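Local coordinates for protein lovastatin nonaketide synthase mokA (Monascus pilosus, PDB 6AD3) that belongs to a fungal polyketide synthase that builds the nonaketide precursor of lovastatin (monacolin K), this piece holding its condensation domain, at residues A[103-108]-A[193-198]; A[276-281]-A[341-346]; A[292-297]-A[488-493]. The protein carries 1 engineered substitution. One frame throughout, in Å; residues are numbered along the deposited sequence.

Interaction 1 stands apart from the other two. It lies in the N-terminal half of the condensation domain, its centre 44 Å from that of interaction 2 and 38 Å from that of interaction 3, and its nearest atoms are about 21 Å from those of interaction 3. Interactions 2 and 3 share the C-terminal half, with centres 16 Å apart, and they touch: OH of Y491 lies 2.9 Å from N of M280, a probable hydrogen bond, while V490 packs against R279. In condensation domains generally the reaction centre lies at the interface of the N- and C-terminal halves; no active-site residue is identified among these contacts.

Interaction 1: residues A[103-108]-A[193-198]; sequences GMFMTG and FFWGKD
F105 and W195 meet edge to edge: CH2 of the indole lies near the plane of the phenyl ring, 4.1 Å from CD1 of F105, and the two side chains cross at about a right angle. Neither stacks on the other's face. R165 makes a cation-pi contact with F105. W195 has chi1 at 69°, its CG lodged between its own backbone N and carbonyl carbon; the indole reaches in from one strand and the phenyl from the other, the two long aromatics together bridging the distance. CA of F105 comes no nearer than 9.3 Å to the other segment, at CA of F193, whereas CA of G108 and CA of D198 are 4.9 Å apart. Here the N-H of G108 bonds O of D198 at 2.8 Å, almost straight (177°). CA of T107 gives that same oxygen a weaker C-H...O contact at 3.6 Å. D198 lays CB 3.5 Å from O of G108. Glycine suits 108, whose phi of 138° would jam a side chain against the preceding carbonyl. The wide aromatic spacing follows from the sheet: strand 199-206 runs between strands 100-107 and 188-195, D198 belongs to the turn entering it, and helix 165-176 packs on F193 and W195.

Interaction 2: residues A[276-281]-A[341-346]; sequences VLPRML and RLTGSS
V276 joins S345 through a water, which donates to O of V276 at 3.3 Å and hydrogen-bonds OG of S345 at 2.6 Å; that OG also accepts from N of D347. L277 packs CD1 on CG2 of T343, its buried methyls suiting the apolar side of the threonine. P278 lays a ring face on T343, CD being 3.8 Å from CB of T343, and meets S345 at its CD corner, 3.7 Å from CB of S345; the rigid ring fills this place without asking for a hydrogen bond. The side chain of R279 points off, its NH2 bonded to OD1 of N291. M280 is buried. Its CB lies 3.9 Å from CB of L342, its CG 3.6 Å from CG2 of T343, and its SD near CD1 of L342. The chain bends at chi3 (-74°); the side chain also touches F499 of helix 495-512. O of L342 receives two approaches, a C-H...O contact from CA of M280 at 3.6 Å and a hydrogen bond from N of L281 at 3.1 Å, fairly straight (165°) but tilted out of the carbonyl plane. T343 OG1 accepts from N of S345, forming an ST turn, and also bonds O of L339. With G344 at positive phi, this is a helix C-terminus: a loop takes up a carbonyl near the end of helix 327-343 in the C-terminal half of the condensation fold.

Interaction 3: residues A[292-297]-A[488-493]; sequences HARQPN and SSVYEV
This is a loop-to-loop contact just beyond one end of a sheet: 292-297 leads toward strand 301-307, whose antiparallel neighbour, strand 481-487, runs on into the loop 488-493. Backbone atoms carry the pairing. N of Q295 donates to O of S489 at 3.0 Å, reaching a lone pair in the carbonyl plane with a nearly straight N-H (167°). CA of R294 also approaches that oxygen, at 3.4 Å, as a C-H...O contact, so two hydrogens from adjacent residues point at one carbonyl. In return, CA of S489 lies 3.3 Å from O of Q295; the short side chain of S489 suits the tight approach, its CB being 3.1 Å from O of Q295.

R294 and V490 make the main side-chain contact. Over one face of the guanidinium, offset toward its rim, sits CG2 of V490, 3.4 Å from NH1 of R294. R294 gets there by bending at chi3 (59°), which turns the flat group across the valine. Its nitrogens are held elsewhere: NH2 makes a salt bridge with D467 and NE donates to O of A427, which should hold the guanidinium's rotation. The branched valine serves two flat groups, for its CG1 lies over one face of the Y491 ring. At the outer end, NE2 of H292 is 4.1 Å from OE1 of E492, too far for a bond, and the histidine is poorly ordered.

Near the strands, S488 has OG hydrogen-bonded to O of K300, and its backbone also pairs with K300. Two loops flanking neighbouring antiparallel strands thus continue their association past the sheet, in the C-terminal half of the condensation domain.

Interaction 1: residues A[103-108]-A[193-198]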
loop_
_atom_site.group_PDB
_atom_site.type_symbol
_atom_site.label_atom_id
_atom_site.label_comp_id
_atom_site.label_asym_id
_atom_site.label_seq_id
_atom_site.Cartn_x
_atom_site.Cartn_y
_atom_site.Cartn_z
ATOM N N GLY A 103 7.264 -2.260 11.730
ATOM C CA GLY A 103 8.067 -2.843 12.814
ATOM C C GLY A 103 7.946 -4.369 12.845
ATOM O O GLY A 103 6.863 -4.900 12.717
ATOM N N MET A 104 9.064 -5.060 12.868
ATOM C CA MET A 104 9.066 -6.486 12.969
ATOM C C MET A 104 9.692 -6.918 14.298
ATOM O O MET A 104 10.908 -6.767 14.513
ATOM C CB MET A 104 9.805 -7.118 11.809
ATOM C CG MET A 104 9.619 -8.649 11.765
ATOM S SD MET A 104 7.896 -9.295 11.627
ATOM C CE MET A 104 7.555 -9.024 9.887
ATOM N N PHE A 105 8.860 -7.488 15.146
ATOM C CA PHE A 105 9.329 -8.105 16.403
ATOM C C PHE A 105 10.050 -9.388 16.062
ATOM O O PHE A 105 9.543 -10.199 15.278
ATOM C CB PHE A 105 8.147 -8.406 17.324
ATOM C CG PHE A 105 7.552 -7.207 17.943
ATOM C CD1 PHE A 105 8.190 -6.564 18.975
ATOM C CD2 PHE A 105 6.348 -6.691 17.478
ATOM C CE1 PHE A 105 7.610 -5.465 19.593
ATOM C CE2 PHE A 105 5.822 -5.540 18.011
ATOM C CZ PHE A 105 6.394 -4.981 19.135
ATOM N N MET A 106 11.255 -9.565 16.607
ATOM C CA MET A 106 12.000 -10.793 16.408
ATOM C C MET A 106 12.764 -11.181 17.643
ATOM O O MET A 106 13.165 -10.325 18.428
ATOM C CB MET A 106 12.950 -10.738 15.183
ATOM C CG MET A 106 13.816 -9.501 15.016
ATOM S SD MET A 106 14.375 -9.271 13.282
ATOM C CE MET A 106 12.908 -8.693 12.521
ATOM N N THR A 107 12.992 -12.479 17.783
ATOM C CA THR A 107 13.563 -13.024 18.995
ATOM C C THR A 107 14.764 -13.883 18.631
ATOM O O THR A 107 14.636 -14.803 17.853
ATOM C CB THR A 107 12.563 -13.889 19.788
ATOM O OG1 THR A 107 11.416 -13.112 20.154
ATOM C CG2 THR A 107 13.221 -14.419 21.064
ATOM N N GLY A 108 15.934 -13.545 19.152
ATOM C CA GLY A 108 17.118 -14.285 18.823
ATOM C C GLY A 108 18.303 -13.398 18.586
ATOM O O GLY A 108 18.159 -12.183 18.404
ATOM N N PHE A 193 15.577 -1.770 17.753
ATOM C CA PHE A 193 15.345 -1.580 19.221
ATOM C C PHE A 193 15.552 -2.925 19.902
ATOM O O PHE A 193 14.992 -3.929 19.481
ATOM C CB PHE A 193 13.911 -1.113 19.517
ATOM C CG PHE A 193 13.587 0.255 19.018
ATOM C CD1 PHE A 193 14.055 1.378 19.664
ATOM C CD2 PHE A 193 12.723 0.419 17.934
ATOM C CE1 PHE A 193 13.695 2.655 19.245
ATOM C CE2 PHE A 193 12.380 1.677 17.483
ATOM C CZ PHE A 193 12.837 2.798 18.123
ATOM N N PHE A 194 16.346 -2.982 20.996
ATOM C CA PHE A 194 16.678 -4.279 21.572
ATOM C C PHE A 194 16.636 -4.229 23.095
ATOM O O PHE A 194 16.855 -3.181 23.685
ATOM C CB PHE A 194 18.046 -4.767 21.079
ATOM C CG PHE A 194 19.229 -4.019 21.646
ATOM C CD1 PHE A 194 19.661 -2.839 21.073
ATOM C CD2 PHE A 194 19.890 -4.493 22.776
ATOM C CE1 PHE A 194 20.831 -2.256 21.458
ATOM C CE2 PHE A 194 21.059 -3.883 23.193
ATOM C CZ PHE A 194 21.503 -2.736 22.564
ATOM N N TRP A 195 16.222 -5.341 23.682
ATOM C CA TRP A 195 16.037 -5.445 25.144
ATOM C C TRP A 195 16.082 -6.891 25.548
ATOM O O TRP A 195 16.033 -7.788 24.704
ATOM C CB TRP A 195 14.718 -4.836 25.562
ATOM C CG TRP A 195 13.519 -5.611 25.105
ATOM C CD1 TRP A 195 12.801 -6.526 25.832
ATOM C CD2 TRP A 195 12.802 -5.430 23.873
ATOM N NE1 TRP A 195 11.733 -6.978 25.096
ATOM C CE2 TRP A 195 11.745 -6.366 23.870
ATOM C CE3 TRP A 195 13.055 -4.701 22.704
ATOM C CZ2 TRP A 195 10.869 -6.513 22.778
ATOM C CZ3 TRP A 195 12.221 -4.878 21.614
ATOM C CH2 TRP A 195 11.111 -5.750 21.676
ATOM N N GLY A 196 16.074 -7.130 26.861
ATOM C CA GLY A 196 15.887 -8.473 27.384
ATOM C C GLY A 196 16.923 -9.454 26.887
ATOM O O GLY A 196 18.087 -9.095 26.684
ATOM N N LYS A 197 16.511 -10.700 26.766
ATOM C CA LYS A 197 17.330 -11.742 26.219
ATOM C C LYS A 197 17.092 -11.867 24.715
ATOM O O LYS A 197 16.140 -12.515 24.275
ATOM C CB LYS A 197 17.017 -13.062 26.892
ATOM C CG LYS A 197 18.024 -14.142 26.590
ATOM C CD LYS A 197 17.784 -15.349 27.494
ATOM C CE LYS A 197 17.181 -16.516 26.727
ATOM N NZ LYS A 197 18.246 -17.271 26.008
ATOM N N ASP A 198 17.924 -11.160 23.961
ATOM C CA ASP A 198 17.882 -11.191 22.486
ATOM C C ASP A 198 16.471 -10.913 21.979
ATOM O O ASP A 198 16.081 -11.446 20.961
ATOM C CB ASP A 198 18.380 -12.533 21.925
ATOM C CG ASP A 198 19.843 -12.792 22.233
ATOM O OD1 ASP A 198 20.689 -11.900 22.069
ATOM O OD2 ASP A 198 20.129 -13.883 22.685
#

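Interaction 2: residues A[276-281]-A[341-346]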
loop_
_atom_site.group_PDB
_atom_site.type_symbol
_atom_site.label_atom_id
_atom_site.label_comp_id
_atom_site.label_asym_id
_atom_site.label_seq_id
_atom_site.Cartn_x
_atom_site.Cartn_y
_atom_site.Cartn_z
ATOM N N VAL A 276 -20.076 8.032 -6.647
ATOM C CA VAL A 276 -19.178 7.785 -5.559
ATOM C C VAL A 276 -19.846 6.774 -4.635
ATOM O O VAL A 276 -21.063 6.636 -4.621
ATOM C CB VAL A 276 -18.855 9.082 -4.795
ATOM C CG1 VAL A 276 -18.307 10.126 -5.750
ATOM C CG2 VAL A 276 -20.090 9.614 -4.081
ATOM N N LEU A 277 -19.031 5.960 -3.996
ATOM C CA LEU A 277 -19.515 4.949 -3.118
ATOM C C LEU A 277 -20.438 5.548 -2.044
ATOM O O LEU A 277 -20.050 6.494 -1.328
ATOM C CB LEU A 277 -18.318 4.276 -2.456
ATOM C CG LEU A 277 -18.594 2.970 -1.715
ATOM C CD1 LEU A 277 -18.896 1.869 -2.732
ATOM C CD2 LEU A 277 -17.371 2.623 -0.857
ATOM N N PRO A 278 -21.627 4.954 -1.858
ATOM C CA PRO A 278 -22.469 5.402 -0.737
ATOM C C PRO A 278 -21.882 5.110 0.617
ATOM O O PRO A 278 -20.935 4.314 0.753
ATOM C CB PRO A 278 -23.777 4.613 -0.947
ATOM C CG PRO A 278 -23.812 4.401 -2.426
ATOM C CD PRO A 278 -22.378 4.069 -2.768
ATOM N N ARG A 279 -22.440 5.733 1.648
ATOM C CA ARG A 279 -22.136 5.308 3.009
ATOM C C ARG A 279 -22.606 3.877 3.216
ATOM O O ARG A 279 -23.668 3.488 2.749
ATOM C CB ARG A 279 -22.801 6.253 4.040
ATOM C CG ARG A 279 -22.353 5.974 5.473
ATOM C CD ARG A 279 -22.829 7.065 6.447
ATOM N NE ARG A 279 -24.274 7.239 6.400
ATOM C CZ ARG A 279 -25.159 6.451 7.024
ATOM N NH1 ARG A 279 -24.754 5.378 7.702
ATOM N NH2 ARG A 279 -26.465 6.719 6.950
ATOM N N MET A 280 -21.781 3.070 3.861
ATOM C CA MET A 280 -22.168 1.692 4.206
ATOM C C MET A 280 -23.008 1.673 5.468
ATOM O O MET A 280 -22.706 2.369 6.424
ATOM C CB MET A 280 -20.937 0.813 4.420
ATOM C CG MET A 280 -20.055 0.659 3.192
ATOM S SD MET A 280 -18.615 -0.345 3.591
ATOM C CE MET A 280 -17.639 0.829 4.556
ATOM N N LEU A 281 -24.036 0.837 5.482
ATOM C CA LEU A 281 -24.879 0.706 6.654
ATOM C C LEU A 281 -24.389 -0.436 7.544
ATOM O O LEU A 281 -24.491 -1.610 7.195
ATOM C CB LEU A 281 -26.333 0.513 6.228
ATOM C CG LEU A 281 -26.809 1.502 5.137
ATOM C CD1 LEU A 281 -28.272 1.254 4.780
ATOM C CD2 LEU A 281 -26.593 2.959 5.537
ATOM N N ARG A 341 -23.610 -5.052 -1.036
ATOM C CA ARG A 341 -24.662 -5.263 -0.037
ATOM C C ARG A 341 -24.832 -4.093 0.882
ATOM O O ARG A 341 -25.942 -3.690 1.157
ATOM C CB ARG A 341 -24.427 -6.499 0.801
ATOM C CG ARG A 341 -24.556 -7.797 0.062
ATOM C CD ARG A 341 -24.535 -8.968 1.020
ATOM N NE ARG A 341 -24.668 -10.209 0.275
ATOM C CZ ARG A 341 -24.684 -11.405 0.839
ATOM N NH1 ARG A 341 -24.557 -11.503 2.158
ATOM N NH2 ARG A 341 -24.884 -12.485 0.099
ATOM N N LEU A 342 -23.742 -3.597 1.445
ATOM C CA LEU A 342 -23.827 -2.598 2.493
ATOM C C LEU A 342 -24.178 -1.202 1.969
ATOM O O LEU A 342 -24.665 -0.378 2.718
ATOM C CB LEU A 342 -22.514 -2.526 3.280
ATOM C CG LEU A 342 -22.120 -3.747 4.089
ATOM C CD1 LEU A 342 -20.735 -3.518 4.721
ATOM C CD2 LEU A 342 -23.179 -4.025 5.148
ATOM N N THR A 343 -23.876 -0.927 0.697
ATOM C CA THR A 343 -24.111 0.396 0.131
ATOM C C THR A 343 -25.384 0.476 -0.689
ATOM O O THR A 343 -25.896 1.565 -0.906
ATOM C CB THR A 343 -22.966 0.840 -0.797
ATOM O OG1 THR A 343 -22.848 -0.069 -1.890
ATOM C CG2 THR A 343 -21.664 0.893 -0.042
ATOM N N GLY A 344 -25.814 -0.648 -1.246
ATOM C CA GLY A 344 -26.868 -0.663 -2.257
ATOM C C GLY A 344 -26.473 -0.174 -3.652
ATOM O O GLY A 344 -27.325 0.117 -4.464
ATOM N N SER A 345 -25.192 0.080 -3.878
ATOM C CA SER A 345 -24.745 0.535 -5.176
ATOM C C SER A 345 -24.600 -0.626 -6.141
ATOM O O SER A 345 -24.199 -1.721 -5.752
ATOM C CB SER A 345 -23.400 1.265 -5.038
ATOM O OG SER A 345 -22.903 1.639 -6.311
ATOM N N SER A 346 -24.899 -0.379 -7.410
ATOM C CA SER A 346 -24.681 -1.370 -8.456
ATOM C C SER A 346 -23.605 -0.913 -9.455
ATOM O O SER A 346 -23.387 -1.562 -10.468
ATOM C CB SER A 346 -25.990 -1.672 -9.191
ATOM O OG SER A 346 -26.520 -0.489 -9.716
HETATM O O HOH W 1 -22.628 4.238 -6.220
#

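Interaction 3: residues A[292-297]-A[488-493]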
loop_
_atom_site.group_PDB
_atom_site.type_symbol
_atom_site.label_atom_id
_atom_site.label_comp_id
_atom_site.label_asym_id
_atom_site.label_seq_id
_atom_site.Cartn_x
_atom_site.Cartn_y
_atom_site.Cartn_z
ATOM N N HIS A 292 -24.928 12.043 8.182
ATOM C CA HIS A 292 -24.355 13.343 8.531
ATOM C C HIS A 292 -23.225 13.688 7.595
ATOM O O HIS A 292 -22.676 12.807 6.910
ATOM C CB HIS A 292 -23.859 13.359 9.968
ATOM C CG HIS A 292 -23.328 12.047 10.429
ATOM N ND1 HIS A 292 -23.945 11.300 11.410
ATOM C CD2 HIS A 292 -22.298 11.295 9.970
ATOM C CE1 HIS A 292 -23.282 10.170 11.576
ATOM N NE2 HIS A 292 -22.285 10.137 10.707
ATOM N N ALA A 293 -22.862 14.969 7.591
ATOM C CA ALA A 293 -21.877 15.481 6.677
ATOM C C ALA A 293 -20.579 14.751 6.975
ATOM O O ALA A 293 -20.321 14.395 8.114
ATOM C CB ALA A 293 -21.703 16.978 6.881
ATOM N N ARG A 294 -19.773 14.547 5.945
ATOM C CA ARG A 294 -18.418 14.089 6.106
ATOM C C ARG A 294 -17.601 15.134 6.866
ATOM O O ARG A 294 -17.638 16.305 6.525
ATOM C CB ARG A 294 -17.796 13.819 4.714
ATOM C CG ARG A 294 -18.602 12.824 3.873
ATOM C CD ARG A 294 -18.027 12.657 2.460
ATOM N NE ARG A 294 -16.653 12.183 2.482
ATOM C CZ ARG A 294 -16.290 10.934 2.249
ATOM N NH1 ARG A 294 -17.179 10.016 1.991
ATOM N NH2 ARG A 294 -15.030 10.592 2.338
ATOM N N GLN A 295 -16.992 14.725 7.973
ATOM C CA GLN A 295 -16.336 15.652 8.893
ATOM C C GLN A 295 -14.817 15.693 8.638
ATOM O O GLN A 295 -14.143 14.737 8.971
ATOM C CB GLN A 295 -16.594 15.182 10.343
ATOM C CG GLN A 295 -16.912 16.284 11.325
ATOM C CD GLN A 295 -18.126 17.090 10.922
ATOM O OE1 GLN A 295 -19.137 16.539 10.476
ATOM N NE2 GLN A 295 -18.010 18.406 11.011
ATOM N N PRO A 296 -14.275 16.850 8.168
ATOM C CA PRO A 296 -12.853 16.943 7.812
ATOM C C PRO A 296 -11.953 16.477 8.944
ATOM O O PRO A 296 -12.195 16.791 10.106
ATOM C CB PRO A 296 -12.666 18.424 7.501
ATOM C CG PRO A 296 -14.011 18.854 7.003
ATOM C CD PRO A 296 -14.987 18.101 7.859
ATOM N N ASN A 297 -11.092 15.521 8.634
ATOM C CA ASN A 297 -10.264 14.868 9.641
ATOM C C ASN A 297 -8.852 14.523 9.126
ATOM O O ASN A 297 -8.207 13.665 9.688
ATOM C CB ASN A 297 -10.933 13.554 10.100
ATOM C CG ASN A 297 -11.708 13.695 11.402
ATOM O OD1 ASN A 297 -12.881 14.096 11.410
ATOM N ND2 ASN A 297 -11.096 13.254 12.499
ATOM N N SER A 488 -12.530 8.187 9.395
ATOM C CA SER A 488 -13.198 8.723 10.609
ATOM C C SER A 488 -14.161 9.852 10.219
ATOM O O SER A 488 -15.112 10.136 10.938
ATOM C CB SER A 488 -12.141 9.222 11.609
ATOM O OG SER A 488 -11.467 10.352 11.086
ATOM N N SER A 489 -13.984 10.418 9.035
ATOM C CA SER A 489 -14.868 11.493 8.563
ATOM C C SER A 489 -16.266 10.997 8.291
ATOM O O SER A 489 -17.210 11.773 8.252
ATOM C CB SER A 489 -14.278 12.145 7.302
ATOM O OG SER A 489 -14.177 11.214 6.244
ATOM N N VAL A 490 -16.400 9.693 8.117
ATOM C CA VAL A 490 -17.662 9.083 7.727
ATOM C C VAL A 490 -18.115 8.063 8.768
ATOM O O VAL A 490 -19.313 7.808 8.884
ATOM C CB VAL A 490 -17.517 8.333 6.376
ATOM C CG1 VAL A 490 -18.834 7.686 5.979
ATOM C CG2 VAL A 490 -17.064 9.291 5.295
ATOM N N TYR A 491 -17.141 7.333 9.342
ATOM C CA TYR A 491 -17.419 6.120 10.124
ATOM C C TYR A 491 -16.974 6.241 11.550
ATOM O O TYR A 491 -16.129 7.090 11.895
ATOM C CB TYR A 491 -16.759 4.871 9.476
ATOM C CG TYR A 491 -17.337 4.545 8.119
ATOM C CD1 TYR A 491 -18.609 4.033 8.011
ATOM C CD2 TYR A 491 -16.693 4.921 6.958
ATOM C CE1 TYR A 491 -19.163 3.744 6.798
ATOM C CE2 TYR A 491 -17.244 4.643 5.719
ATOM C CZ TYR A 491 -18.509 4.103 5.653
ATOM O OH TYR A 491 -19.091 3.830 4.440
ATOM N N GLU A 492 -17.553 5.388 12.394
ATOM C CA GLU A 492 -17.279 5.399 13.824
ATOM C C GLU A 492 -16.189 4.401 14.194
ATOM O O GLU A 492 -15.933 3.435 13.468
ATOM C CB GLU A 492 -18.564 5.044 14.623
ATOM C CG GLU A 492 -19.757 5.919 14.311
ATOM C CD GLU A 492 -19.371 7.378 14.174
ATOM O OE1 GLU A 492 -19.706 8.002 13.140
ATOM O OE2 GLU A 492 -18.609 7.861 15.028
ATOM N N VAL A 493 -15.731 4.517 15.434
ATOM C CA VAL A 493 -14.608 3.730 15.929
ATOM C C VAL A 493 -14.899 2.210 15.894
ATOM O O VAL A 493 -13.993 1.398 15.628
ATOM C CB VAL A 493 -14.265 4.169 17.364
ATOM C CG1 VAL A 493 -13.385 3.155 18.053
ATOM C CG2 VAL A 493 -13.590 5.542 17.335
#